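Local coordinates for BDI_3064 protein (Parabacteroides distasonis ATCC 8503, PDB 5Z06) that hydrolyses linear beta-1,2-glucan and beta-1,2-glucooligosaccharides of four or more units, releasing sophorose from the non-reducing end as an exo-acting periplasmic enzyme, at residues Asp391-Glu394 against Thr395-Phe399; Thr469-Leu472 against Ala473-Pro477; Glu495-Gln498 against Glu499-Asp503; Ala626-Lys629 against Ala630-Tyr634. All coordinates share one frame; numbering follows the deposited sequence.

In the fold
Four helix segments follow in series along the chain: contact 1 on helix 392-408, contact 2 on helix 467-475, contact 3 on helix 495-505 and contact 4 on helix 624-636. Contacts 1 and 2 have centres 11 Å apart and touch directly, Ser396 OG lying 2.9 Å from Thr469 OG1 in a probable hydrogen bond that ties the two helices. Contact 3 has its centre about 23 Å from each of these, with nearest atoms about 9 Å away, and contact 4 is more remote, 30 to 35 Å from the other three by centres. Contacts 2, 3 and 4 lie in the glycoamylase-like region 457-691. Membership of this family is consistent with an (alpha/alpha)6 barrel.

Contact 1 (Asp391-Glu394 against Thr395-Phe399); sequences DLVE and TSFLF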
ATOM      1  N   ASP A 391      -5.066  10.280  17.855  1.00 24.66           N
ATOM      2  CA  ASP A 391      -3.759  10.382  17.223  1.00 24.22           C
ATOM      3  C   ASP A 391      -3.689  11.766  16.618  1.00 27.14           C
ATOM      4  O   ASP A 391      -4.317  12.066  15.576  1.00 28.43           O
ATOM      5  CB  ASP A 391      -3.595   9.329  16.157  1.00 24.76           C
ATOM      6  CG  ASP A 391      -2.218   9.335  15.553  1.00 24.93           C
ATOM      7  OD1 ASP A 391      -1.671  10.436  15.294  1.00 23.32           O
ATOM      8  OD2 ASP A 391      -1.698   8.221  15.317  1.00 24.78           O
ATOM      9  N   LEU A 392      -2.935  12.628  17.278  1.00 27.81           N
ATOM     10  CA  LEU A 392      -2.941  14.028  16.929  1.00 27.27           C
ATOM     11  C   LEU A 392      -2.289  14.258  15.573  1.00 26.62           C
ATOM     12  O   LEU A 392      -2.619  15.222  14.890  1.00 24.46           O
ATOM     13  CB  LEU A 392      -2.239  14.853  18.012  1.00 27.08           C
ATOM     14  CG  LEU A 392      -2.496  16.360  17.926  1.00 27.70           C
ATOM     15  CD1 LEU A 392      -3.923  16.654  18.336  1.00 28.72           C
ATOM     16  CD2 LEU A 392      -1.520  17.139  18.783  1.00 28.06           C
ATOM     17  N   VAL A 393      -1.349  13.402  15.198  1.00 25.90           N
ATOM     18  CA  VAL A 393      -0.628  13.609  13.959  1.00 26.80           C
ATOM     19  C   VAL A 393      -1.573  13.269  12.812  1.00 27.04           C
ATOM     20  O   VAL A 393      -1.651  14.012  11.841  1.00 26.31           O
ATOM     21  CB  VAL A 393       0.652  12.777  13.884  1.00 26.91           C
ATOM     22  CG1 VAL A 393       1.286  12.907  12.510  1.00 27.64           C
ATOM     23  CG2 VAL A 393       1.633  13.199  14.981  1.00 26.77           C
ATOM     24  N   GLU A 394      -2.291  12.160  12.967  1.00 27.31           N
ATOM     25  CA  GLU A 394      -3.267  11.691  11.992  1.00 27.94           C
ATOM     26  C   GLU A 394      -4.398  12.706  11.896  1.00 26.68           C
ATOM     27  O   GLU A 394      -4.835  13.062  10.794  1.00 24.00           O
ATOM     28  CB  GLU A 394      -3.799  10.304  12.386  1.00 27.58           C
ATOM     29  CG  GLU A 394      -2.729   9.209  12.420  1.00 27.92           C
ATOM     30  CD  GLU A 394      -2.133   8.900  11.067  1.00 29.24           C
ATOM     31  OE1 GLU A 394      -2.802   9.166  10.056  1.00 28.94           O
ATOM     32  OE2 GLU A 394      -0.986   8.411  11.013  1.00 29.11           O
ATOM     33  N   THR A 395      -4.819  13.198  13.058  1.00 25.03           N
ATOM     34  CA  THR A 395      -5.784  14.285  13.141  1.00 26.10           C
ATOM     35  C   THR A 395      -5.309  15.483  12.370  1.00 24.86           C
ATOM     36  O   THR A 395      -6.059  16.032  11.578  1.00 24.98           O
ATOM     37  CB  THR A 395      -6.077  14.691  14.607  1.00 25.98           C
ATOM     38  OG1 THR A 395      -6.710  13.596  15.250  1.00 26.35           O
ATOM     39  CG2 THR A 395      -7.020  15.888  14.695  1.00 25.90           C
ATOM     40  N   SER A 396      -4.059  15.878  12.562  1.00 24.28           N
ATOM     41  CA  SER A 396      -3.512  16.998  11.785  1.00 25.04           C
ATOM     42  C   SER A 396      -3.507  16.747  10.279  1.00 25.39           C
ATOM     43  O   SER A 396      -3.801  17.664   9.509  1.00 25.39           O
ATOM     44  CB  SER A 396      -2.115  17.370  12.236  1.00 24.38           C
ATOM     45  OG  SER A 396      -1.144  16.442  11.832  1.00 24.14           O
ATOM     46  N   PHE A 397      -3.177  15.517   9.867  1.00 23.68           N
ATOM     47  CA  PHE A 397      -3.185  15.179   8.449  1.00 24.06           C
ATOM     48  C   PHE A 397      -4.610  15.232   7.917  1.00 24.23           C
ATOM     49  O   PHE A 397      -4.838  15.704   6.815  1.00 24.67           O
ATOM     50  CB  PHE A 397      -2.556  13.801   8.199  1.00 23.89           C
ATOM     51  CG  PHE A 397      -1.075  13.716   8.532  1.00 23.06           C
ATOM     52  CD1 PHE A 397      -0.226  14.824   8.456  1.00 23.35           C
ATOM     53  CD2 PHE A 397      -0.525  12.495   8.888  1.00 23.81           C
ATOM     54  CE1 PHE A 397       1.130  14.705   8.761  1.00 22.97           C
ATOM     55  CE2 PHE A 397       0.828  12.359   9.185  1.00 23.75           C
ATOM     56  CZ  PHE A 397       1.662  13.466   9.119  1.00 23.77           C
ATOM     57  N   LEU A 398      -5.554  14.764   8.725  1.00 25.20           N
ATOM     58  CA  LEU A 398      -6.929  14.783   8.352  1.00 25.65           C
ATOM     59  C   LEU A 398      -7.399  16.195   8.146  1.00 25.78           C
ATOM     60  O   LEU A 398      -8.023  16.501   7.124  1.00 25.74           O
ATOM     61  CB  LEU A 398      -7.809  14.097   9.388  1.00 26.23           C
ATOM     62  CG  LEU A 398      -9.307  14.225   9.068  1.00 26.74           C
ATOM     63  CD1 LEU A 398      -9.615  13.636   7.696  1.00 28.11           C
ATOM     64  CD2 LEU A 398     -10.143  13.566  10.144  1.00 27.71           C
ATOM     65  N   PHE A 399      -7.083  17.044   9.122  1.00 24.85           N
ATOM     66  CA  PHE A 399      -7.504  18.438   9.100  1.00 26.69           C
ATOM     67  C   PHE A 399      -6.748  19.331   8.131  1.00 27.50           C
ATOM     68  O   PHE A 399      -7.321  20.293   7.612  1.00 25.62           O
ATOM     69  CB  PHE A 399      -7.583  19.013  10.525  1.00 26.72           C
ATOM     70  CG  PHE A 399      -8.846  18.603  11.217  1.00 27.81           C
ATOM     71  CD1 PHE A 399     -10.014  19.327  11.031  1.00 27.96           C
ATOM     72  CD2 PHE A 399      -8.909  17.443  11.930  1.00 28.94           C
ATOM     73  CE1 PHE A 399     -11.180  18.947  11.641  1.00 28.00           C
ATOM     74  CE2 PHE A 399     -10.082  17.043  12.531  1.00 29.55           C
ATOM     75  CZ  PHE A 399     -11.222  17.798  12.379  1.00 29.40           C
TER
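Thr395 N meets Asp391 O at 2.8 Å with an N-H...O angle of 163°, starting the run of i to i+4 bonds that Ser396, Phe397 and Leu398 continue toward Leu392, Val393 and Glu394. Asp391 also caps this start: its OD1 accepts from Glu394 N at 3.0 Å, met from above the carboxylate plane, and more weakly from Val393 N. It is therefore an N-cap, here at the head of helix 392-408, where the chain leaves strand 390-391. One turn on, Val393 CG1, anti to the backbone N (chi1 174°), runs beside Phe397 and presses on the ring atom CE2 at 3.4 Å. Val393 O sits over one face of that ring, offset toward its rim, while Glu394 OE1 lies at the ring edge, 4.2 Å from CD2, with the carboxylate plane turned 85° from the ring. Ser396 OG lies so close to Val393 O that the bond as modelled is doubtful; the hydroxyl also bonds with Thr469 OG1. Thr395 OG1 bonds with Val368 N, Phe397 meets the rings of Phe328 and Tyr539, and Glu394 OE2 hydrogen-bonds a glycerol, probably from the crystallisation liquor.

Contact 2 (Thr469-Leu472 against Ala473-Pro477); sequences TYML and AIMGP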
ATOM      1  N   THR A 469       1.186  19.103  12.387  1.00 29.10           N
ATOM      2  CA  THR A 469       0.565  18.900  13.696  1.00 28.18           C
ATOM      3  C   THR A 469       0.763  20.131  14.590  1.00 29.39           C
ATOM      4  O   THR A 469      -0.180  20.617  15.244  1.00 30.99           O
ATOM      5  CB  THR A 469       1.121  17.643  14.380  1.00 28.36           C
ATOM      6  OG1 THR A 469       1.247  16.578  13.421  1.00 26.04           O
ATOM      7  CG2 THR A 469       0.212  17.223  15.507  1.00 28.24           C
ATOM      8  N   TYR A 470       1.974  20.655  14.593  1.00 28.47           N
ATOM      9  CA  TYR A 470       2.239  21.905  15.307  1.00 30.59           C
ATOM     10  C   TYR A 470       1.609  23.081  14.607  1.00 29.07           C
ATOM     11  O   TYR A 470       1.044  23.944  15.244  1.00 29.33           O
ATOM     12  CB  TYR A 470       3.728  22.140  15.501  1.00 30.35           C
ATOM     13  CG  TYR A 470       4.273  21.350  16.646  1.00 29.75           C
ATOM     14  CD1 TYR A 470       4.749  20.061  16.460  1.00 28.28           C
ATOM     15  CD2 TYR A 470       4.287  21.888  17.933  1.00 30.21           C
ATOM     16  CE1 TYR A 470       5.262  19.349  17.513  1.00 29.14           C
ATOM     17  CE2 TYR A 470       4.782  21.170  18.996  1.00 28.36           C
ATOM     18  CZ  TYR A 470       5.262  19.905  18.783  1.00 29.76           C
ATOM     19  OH  TYR A 470       5.746  19.202  19.853  1.00 29.89           O
ATOM     20  N   MET A 471       1.690  23.095  13.291  1.00 30.19           N
ATOM     21  CA  MET A 471       1.107  24.180  12.533  1.00 30.91           C
ATOM     22  C   MET A 471      -0.360  24.279  12.874  1.00 29.29           C
ATOM     23  O   MET A 471      -0.817  25.339  13.286  1.00 29.76           O
ATOM     24  CB  MET A 471       1.268  23.967  11.044  1.00 32.92           C
ATOM     25  CG  MET A 471       2.694  24.084  10.575  1.00 36.32           C
ATOM     26  SD  MET A 471       3.206  25.800  10.456  1.00 40.97           S
ATOM     27  CE  MET A 471       4.883  25.542  10.979  1.00 42.93           C
ATOM     28  N   LEU A 472      -1.077  23.171  12.736  1.00 26.22           N
ATOM     29  CA  LEU A 472      -2.518  23.202  12.918  1.00 27.05           C
ATOM     30  C   LEU A 472      -2.887  23.458  14.349  1.00 26.72           C
ATOM     31  O   LEU A 472      -3.837  24.195  14.605  1.00 29.10           O
ATOM     32  CB  LEU A 472      -3.196  21.955  12.375  1.00 26.03           C
ATOM     33  CG  LEU A 472      -3.187  21.930  10.841  1.00 27.07           C
ATOM     34  CD1 LEU A 472      -3.586  20.552  10.319  1.00 27.98           C
ATOM     35  CD2 LEU A 472      -4.137  22.958  10.260  1.00 27.57           C
ATOM     36  N   ALA A 473      -2.118  22.892  15.274  1.00 24.72           N
ATOM     37  CA  ALA A 473      -2.304  23.163  16.685  1.00 24.98           C
ATOM     38  C   ALA A 473      -2.257  24.648  16.987  1.00 25.52           C
ATOM     39  O   ALA A 473      -3.058  25.127  17.743  1.00 27.66           O
ATOM     40  CB  ALA A 473      -1.283  22.417  17.527  1.00 24.52           C
ATOM     41  N   ILE A 474      -1.317  25.347  16.367  1.00 26.61           N
ATOM     42  CA  ILE A 474      -1.119  26.778  16.520  1.00 26.32           C
ATOM     43  C   ILE A 474      -2.178  27.597  15.737  1.00 28.85           C
ATOM     44  O   ILE A 474      -2.491  28.748  16.086  1.00 27.98           O
ATOM     45  CB  ILE A 474       0.323  27.124  16.045  1.00 26.16           C
ATOM     46  CG1 ILE A 474       1.360  26.468  16.973  1.00 25.92           C
ATOM     47  CG2 ILE A 474       0.585  28.633  15.994  1.00 25.19           C
ATOM     48  CD1 ILE A 474       2.756  26.380  16.385  1.00 26.57           C
ATOM     49  N   MET A 475      -2.707  27.021  14.668  1.00 28.41           N
ATOM     50  CA  MET A 475      -3.746  27.689  13.868  1.00 27.99           C
ATOM     51  C   MET A 475      -5.116  27.496  14.442  1.00 27.95           C
ATOM     52  O   MET A 475      -6.030  28.230  14.093  1.00 28.75           O
ATOM     53  CB  MET A 475      -3.746  27.143  12.451  1.00 27.35           C
ATOM     54  CG  MET A 475      -2.442  27.392  11.710  1.00 27.09           C
ATOM     55  SD  MET A 475      -2.217  26.189  10.385  1.00 28.08           S
ATOM     56  CE  MET A 475      -0.713  26.852   9.664  1.00 26.38           C
ATOM     57  N   GLY A 476      -5.282  26.483  15.289  1.00 30.04           N
ATOM     58  CA  GLY A 476      -6.564  26.190  15.920  1.00 30.90           C
ATOM     59  C   GLY A 476      -7.107  27.461  16.543  1.00 32.18           C
ATOM     60  O   GLY A 476      -6.423  28.070  17.355  1.00 31.88           O
ATOM     61  N   PRO A 477      -8.317  27.889  16.140  1.00 33.43           N
ATOM     62  CA  PRO A 477      -8.805  29.188  16.579  1.00 33.01           C
ATOM     63  C   PRO A 477      -9.319  29.195  18.014  1.00 33.92           C
ATOM     64  O   PRO A 477      -9.272  30.226  18.673  1.00 39.31           O
ATOM     65  CB  PRO A 477      -9.943  29.469  15.595  1.00 32.19           C
ATOM     66  CG  PRO A 477     -10.483  28.109  15.305  1.00 33.20           C
ATOM     67  CD  PRO A 477      -9.257  27.245  15.201  1.00 33.65           C
TER
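Met475 crosses both Leu472 and Met471 at an oblique angle as helix 467-475 runs out, and together with Leu472 and Ala473 it carries most of the buried surface here. The Met475 chain leaves with CG beside its backbone N (chi1 -62°) and then stays extended, which carries SD and CE back along the helix. SD comes to 3.8 Å from Leu472 CD2, and CE to 3.8 Å from Met471 CB, so one sulfur-containing chain spans two residues of the preceding turn. On the way its CG passes 3.1 Å from Met471 O, the oxygen that also accepts from Met475 N at 2.9 Å. Ala473 N bonds to Thr469 O at 3.0 Å; its CB lies 3.1 Å from the same Thr469 O and touches Trp432 and Ile481 outside the turn. Leu472 O ends the series, accepting from Gly476 N at 2.8 Å and only weakly from Met475 N. Gly476 is the first residue to leave helical angles (psi 122°), and the chain turns into Pro477. Ile474 adds its CD1 near the carbonyl of Tyr470.

Around this turn, Leu472 and Met475 both rest on Trp427 of helix 414-428, and Leu472 also reaches Leu403 of helix 392-408. Met471 and Ile474 pack on Ile700, and Met475 on Val693, so the C-terminal helix 691-702 covers that side.

Contact 3 (Glu495-Gln498 against Glu499-Asp503); sequences EYAQ and EYRAD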
ATOM      1  N   GLU A 495      17.857  18.579  25.561  1.00 44.43           N
ATOM      2  CA  GLU A 495      18.607  17.327  25.623  1.00 47.30           C
ATOM      3  C   GLU A 495      17.761  16.120  25.224  1.00 44.17           C
ATOM      4  O   GLU A 495      18.193  15.300  24.398  1.00 38.11           O
ATOM      5  CB  GLU A 495      19.234  17.130  27.031  1.00 52.98           C
ATOM      6  CG  GLU A 495      18.263  16.847  28.217  1.00 61.38           C
ATOM      7  CD  GLU A 495      17.131  17.889  28.422  1.00 66.91           C
ATOM      8  OE1 GLU A 495      17.436  19.091  28.675  1.00 71.09           O
ATOM      9  OE2 GLU A 495      15.926  17.506  28.319  1.00 57.62           O
ATOM     10  N   TYR A 496      16.548  16.042  25.778  1.00 42.38           N
ATOM     11  CA  TYR A 496      15.655  14.933  25.514  1.00 41.75           C
ATOM     12  C   TYR A 496      15.341  14.867  24.011  1.00 38.71           C
ATOM     13  O   TYR A 496      15.321  13.779  23.433  1.00 38.71           O
ATOM     14  CB  TYR A 496      14.348  15.046  26.319  1.00 44.00           C
ATOM     15  CG  TYR A 496      13.398  13.918  25.991  1.00 46.82           C
ATOM     16  CD1 TYR A 496      12.574  13.986  24.863  1.00 46.32           C
ATOM     17  CD2 TYR A 496      13.358  12.763  26.763  1.00 48.86           C
ATOM     18  CE1 TYR A 496      11.739  12.945  24.515  1.00 47.60           C
ATOM     19  CE2 TYR A 496      12.497  11.722  26.433  1.00 51.89           C
ATOM     20  CZ  TYR A 496      11.695  11.825  25.296  1.00 51.11           C
ATOM     21  OH  TYR A 496      10.844  10.816  24.924  1.00 52.95           O
ATOM     22  N   ALA A 497      15.079  16.016  23.395  1.00 35.70           N
ATOM     23  CA  ALA A 497      14.692  16.067  21.971  1.00 35.62           C
ATOM     24  C   ALA A 497      15.883  15.717  21.098  1.00 36.78           C
ATOM     25  O   ALA A 497      15.731  15.096  20.045  1.00 34.05           O
ATOM     26  CB  ALA A 497      14.143  17.435  21.593  1.00 32.51           C
ATOM     27  N   GLN A 498      17.067  16.122  21.549  1.00 38.65           N
ATOM     28  CA  GLN A 498      18.310  15.743  20.885  1.00 40.47           C
ATOM     29  C   GLN A 498      18.472  14.236  20.894  1.00 38.57           C
ATOM     30  O   GLN A 498      18.722  13.638  19.847  1.00 35.85           O
ATOM     31  CB  GLN A 498      19.514  16.416  21.543  1.00 43.03           C
ATOM     32  CG  GLN A 498      19.562  17.926  21.356  1.00 44.95           C
ATOM     33  CD  GLN A 498      20.640  18.574  22.192  1.00 48.31           C
ATOM     34  OE1 GLN A 498      21.740  18.034  22.326  1.00 49.92           O
ATOM     35  NE2 GLN A 498      20.344  19.752  22.735  1.00 49.49           N
ATOM     36  N   GLU A 499      18.309  13.637  22.068  1.00 38.58           N
ATOM     37  CA  GLU A 499      18.376  12.182  22.218  1.00 40.62           C
ATOM     38  C   GLU A 499      17.312  11.444  21.391  1.00 35.91           C
ATOM     39  O   GLU A 499      17.585  10.409  20.809  1.00 36.55           O
ATOM     40  CB  GLU A 499      18.254  11.781  23.689  1.00 42.12           C
ATOM     41  CG  GLU A 499      19.504  12.089  24.506  1.00 48.17           C
ATOM     42  CD  GLU A 499      19.363  11.769  25.998  1.00 51.61           C
ATOM     43  OE1 GLU A 499      18.257  11.436  26.475  1.00 54.93           O
ATOM     44  OE2 GLU A 499      20.378  11.860  26.714  1.00 57.18           O
ATOM     45  N   TYR A 500      16.106  11.979  21.354  1.00 33.32           N
ATOM     46  CA  TYR A 500      15.026  11.412  20.547  1.00 31.43           C
ATOM     47  C   TYR A 500      15.406  11.356  19.072  1.00 31.27           C
ATOM     48  O   TYR A 500      15.214  10.335  18.413  1.00 32.55           O
ATOM     49  CB  TYR A 500      13.763  12.233  20.750  1.00 32.42           C
ATOM     50  CG  TYR A 500      12.609  11.805  19.905  1.00 32.40           C
ATOM     51  CD1 TYR A 500      12.460  12.310  18.608  1.00 32.61           C
ATOM     52  CD2 TYR A 500      11.662  10.914  20.386  1.00 31.42           C
ATOM     53  CE1 TYR A 500      11.402  11.935  17.814  1.00 32.24           C
ATOM     54  CE2 TYR A 500      10.594  10.529  19.589  1.00 32.12           C
ATOM     55  CZ  TYR A 500      10.468  11.058  18.306  1.00 32.61           C
ATOM     56  OH  TYR A 500       9.425  10.693  17.480  1.00 33.68           O
ATOM     57  N   ARG A 501      15.955  12.461  18.576  1.00 30.19           N
ATOM     58  CA  ARG A 501      16.417  12.546  17.206  1.00 31.28           C
ATOM     59  C   ARG A 501      17.510  11.551  16.912  1.00 31.28           C
ATOM     60  O   ARG A 501      17.412  10.789  15.939  1.00 27.31           O
ATOM     61  CB  ARG A 501      16.887  13.942  16.895  1.00 31.95           C
ATOM     62  CG  ARG A 501      15.727  14.927  16.843  1.00 31.24           C
ATOM     63  CD  ARG A 501      16.255  16.327  16.820  1.00 32.30           C
ATOM     64  NE  ARG A 501      15.190  17.311  16.967  1.00 32.89           N
ATOM     65  CZ  ARG A 501      15.124  18.297  17.863  1.00 32.10           C
ATOM     66  NH1 ARG A 501      16.093  18.518  18.749  1.00 31.93           N
ATOM     67  NH2 ARG A 501      14.055  19.097  17.848  1.00 32.53           N
ATOM     68  N   ALA A 502      18.526  11.527  17.772  1.00 30.63           N
ATOM     69  CA  ALA A 502      19.639  10.618  17.579  1.00 31.92           C
ATOM     70  C   ALA A 502      19.167   9.175  17.706  1.00 31.83           C
ATOM     71  O   ALA A 502      19.640   8.332  16.960  1.00 34.09           O
ATOM     72  CB  ALA A 502      20.802  10.932  18.534  1.00 33.86           C
ATOM     73  N   ASP A 503      18.197   8.905  18.589  1.00 32.45           N
ATOM     74  CA  ASP A 503      17.670   7.550  18.775  1.00 32.48           C
ATOM     75  C   ASP A 503      17.082   6.942  17.509  1.00 31.23           C
ATOM     76  O   ASP A 503      17.341   5.770  17.220  1.00 30.32           O
ATOM     77  CB  ASP A 503      16.610   7.492  19.884  1.00 37.59           C
ATOM     78  CG  ASP A 503      17.202   7.586  21.297  1.00 44.37           C
ATOM     79  OD1 ASP A 503      18.453   7.592  21.467  1.00 49.86           O
ATOM     80  OD2 ASP A 503      16.398   7.667  22.263  1.00 52.62           O
TER
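Arg501 folds back one turn and lays a face of its guanidinium group over the methyl of Ala497, with NH1 3.6 Å from Ala497 CB. Its CG sits beside the backbone N (chi1 -70°) and the chain is extended from there to NE, which carries the flat group back past Ala497 O, CG lying 3.2 Å from that oxygen. The same oxygen accepts the backbone bond from Arg501 N at 3.0 Å. Four residues apart, Tyr496 and Tyr500 share a chi1 near 180° and so send their rings off the same way, with Tyr496 CE1 4.3 Å from Tyr500 CB. Glu499 CG lies 3.5 Å from Glu495 O, whereas Glu495 OE2 bends back to accept from Tyr496 N at 3.0 Å, met from above the carboxylate plane. The guanidinium is fixed beyond the turn by Gly462 O on NE and by Ser492 O and Lys511 O on NH1. A methionine in place of Arg501 would probably leave these three carbonyl oxygens without their donor. Tyr500 OH bonds to His458 and to a glycerol, probably from the crystallisation liquor. With Ala497 and Arg501 buried and Glu495, Tyr496, Glu499 and Asp503 exposed, the segment has the division of an amphipathic surface helix.

Contact 4 (Ala626-Lys629 against Ala630-Tyr634); sequences ASMK and ALRNY
Apolar contacts come first: Met628, bent at chi2 and chi3, swings CE to 3.8 Å from Leu631 CD2, the two side chains meeting at a slant. Its chi1 of -168° sets CG anti to the backbone N, and CG then lies over one face of the Arg632 guanidinium, 3.3 Å from NH2, with the chains nearly perpendicular. The polar group is Arg632, extended from CG to NE so that its head lies back over the preceding turn. NH2 forms a salt bridge with Asp284, at the start of helix 284-297. NH1 gives a bond of 2.9 Å to a water, which Lys629 NZ also meets weakly at 3.3 Å, so the two like charges, NZ and NH1 5.1 Å apart, share an acceptor. A leucine in place of Arg632 would probably leave Asp284 without its positive partner and uncover the flank of Met628. Backbone bonds underlie all this: Ala630 N to Ala626 O at 3.0 Å, Leu631 N to Ser627 O at 2.9 Å and Arg632 N to Met628 O at 168°. By aliphatic packing of Leu631 on Leu287, Leu288 and Val291 and by the ion pair, helix 624-636 joins helix 284-297, consistent with the helical barrel of the 6-hairpin clan.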
ATOM      1  N   ALA A 626      13.534  15.114 -11.694  1.00 27.35           N
ATOM      2  CA  ALA A 626      13.903  13.855 -11.068  1.00 27.39           C
ATOM      3  C   ALA A 626      12.651  12.984 -10.826  1.00 26.70           C
ATOM      4  O   ALA A 626      12.659  11.754 -11.054  1.00 23.68           O
ATOM      5  CB  ALA A 626      14.662  14.108  -9.755  1.00 26.86           C
ATOM      6  N   SER A 627      11.574  13.625 -10.396  1.00 25.63           N
ATOM      7  CA  SER A 627      10.349  12.896 -10.141  1.00 26.91           C
ATOM      8  C   SER A 627       9.718  12.447 -11.447  1.00 26.10           C
ATOM      9  O   SER A 627       9.158  11.364 -11.523  1.00 27.17           O
ATOM     10  CB  SER A 627       9.362  13.722  -9.319  1.00 28.08           C
ATOM     11  OG  SER A 627       9.870  14.021  -8.028  1.00 28.53           O
ATOM     12  N   MET A 628       9.813  13.263 -12.475  1.00 27.36           N
ATOM     13  CA  MET A 628       9.283  12.883 -13.775  1.00 27.83           C
ATOM     14  C   MET A 628      10.082  11.709 -14.346  1.00 27.85           C
ATOM     15  O   MET A 628       9.513  10.818 -14.947  1.00 25.42           O
ATOM     16  CB  MET A 628       9.303  14.059 -14.743  1.00 28.10           C
ATOM     17  CG  MET A 628       8.507  13.811 -16.004  1.00 27.99           C
ATOM     18  SD  MET A 628       6.757  13.659 -15.638  1.00 31.33           S
ATOM     19  CE  MET A 628       6.395  12.067 -16.368  1.00 33.00           C
ATOM     20  N   LYS A 629      11.388  11.701 -14.123  1.00 28.51           N
ATOM     21  CA  LYS A 629      12.216  10.569 -14.559  1.00 29.04           C
ATOM     22  C   LYS A 629      11.784   9.286 -13.886  1.00 26.78           C
ATOM     23  O   LYS A 629      11.620   8.268 -14.551  1.00 27.52           O
ATOM     24  CB  LYS A 629      13.691  10.820 -14.296  1.00 30.32           C
ATOM     25  CG  LYS A 629      14.322  11.841 -15.225  1.00 31.36           C
ATOM     26  CD  LYS A 629      15.811  11.936 -14.918  1.00 33.62           C
ATOM     27  CE  LYS A 629      16.428  13.233 -15.411  1.00 35.02           C
ATOM     28  NZ  LYS A 629      16.673  13.188 -16.843  1.00 33.56           N
ATOM     29  N   ALA A 630      11.560   9.363 -12.574  1.00 26.20           N
ATOM     30  CA  ALA A 630      11.080   8.233 -11.793  1.00 25.66           C
ATOM     31  C   ALA A 630       9.765   7.730 -12.330  1.00 25.68           C
ATOM     32  O   ALA A 630       9.595   6.546 -12.587  1.00 25.99           O
ATOM     33  CB  ALA A 630      10.920   8.628 -10.341  1.00 26.30           C
ATOM     34  N   LEU A 631       8.832   8.651 -12.504  1.00 25.56           N
ATOM     35  CA  LEU A 631       7.521   8.318 -13.028  1.00 25.04           C
ATOM     36  C   LEU A 631       7.633   7.543 -14.343  1.00 24.46           C
ATOM     37  O   LEU A 631       7.032   6.486 -14.495  1.00 22.45           O
ATOM     38  CB  LEU A 631       6.733   9.591 -13.236  1.00 25.07           C
ATOM     39  CG  LEU A 631       5.251   9.440 -13.460  1.00 25.96           C
ATOM     40  CD1 LEU A 631       4.581  10.792 -13.197  1.00 26.92           C
ATOM     41  CD2 LEU A 631       4.903   8.933 -14.858  1.00 25.51           C
ATOM     42  N   ARG A 632       8.398   8.086 -15.283  1.00 24.68           N
ATOM     43  CA  ARG A 632       8.569   7.465 -16.588  1.00 24.68           C
ATOM     44  C   ARG A 632       9.159   6.076 -16.509  1.00 25.94           C
ATOM     45  O   ARG A 632       8.712   5.173 -17.203  1.00 27.79           O
ATOM     46  CB  ARG A 632       9.480   8.302 -17.435  1.00 27.17           C
ATOM     47  CG  ARG A 632       8.862   9.574 -17.967  1.00 27.90           C
ATOM     48  CD  ARG A 632       9.848  10.177 -18.941  1.00 30.38           C
ATOM     49  NE  ARG A 632       9.736  11.621 -18.996  1.00 31.32           N
ATOM     50  CZ  ARG A 632      10.652  12.486 -18.583  1.00 32.19           C
ATOM     51  NH1 ARG A 632      11.819  12.085 -18.057  1.00 35.47           N
ATOM     52  NH2 ARG A 632      10.398  13.787 -18.703  1.00 30.43           N
ATOM     53  N   ASN A 633      10.173   5.922 -15.653  1.00 26.33           N
ATOM     54  CA  ASN A 633      10.820   4.667 -15.408  1.00 24.61           C
ATOM     55  C   ASN A 633       9.865   3.669 -14.766  1.00 26.71           C
ATOM     56  O   ASN A 633       9.694   2.546 -15.252  1.00 24.67           O
ATOM     57  CB  ASN A 633      12.000   4.897 -14.465  1.00 25.00           C
ATOM     58  CG  ASN A 633      12.801   3.643 -14.217  1.00 24.32           C
ATOM     59  OD1 ASN A 633      12.987   2.838 -15.132  1.00 22.66           O
ATOM     60  ND2 ASN A 633      13.313   3.487 -12.986  1.00 24.06           N
ATOM     61  N   TYR A 634       9.252   4.080 -13.662  1.00 25.84           N
ATOM     62  CA  TYR A 634       8.333   3.200 -12.938  1.00 26.56           C
ATOM     63  C   TYR A 634       7.221   2.659 -13.833  1.00 25.46           C
ATOM     64  O   TYR A 634       6.887   1.466 -13.785  1.00 24.83           O
ATOM     65  CB  TYR A 634       7.716   3.939 -11.746  1.00 24.93           C
ATOM     66  CG  TYR A 634       8.671   4.331 -10.664  1.00 25.08           C
ATOM     67  CD1 TYR A 634       9.902   3.714 -10.519  1.00 25.02           C
ATOM     68  CD2 TYR A 634       8.311   5.300  -9.733  1.00 25.93           C
ATOM     69  CE1 TYR A 634      10.773   4.082  -9.516  1.00 26.55           C
ATOM     70  CE2 TYR A 634       9.153   5.646  -8.710  1.00 26.70           C
ATOM     71  CZ  TYR A 634      10.396   5.047  -8.618  1.00 26.29           C
ATOM     72  OH  TYR A 634      11.257   5.391  -7.620  1.00 26.51           O
TER
HETATM   73  O   HOH W   1      13.766  14.198 -18.039  1.00 34.06           O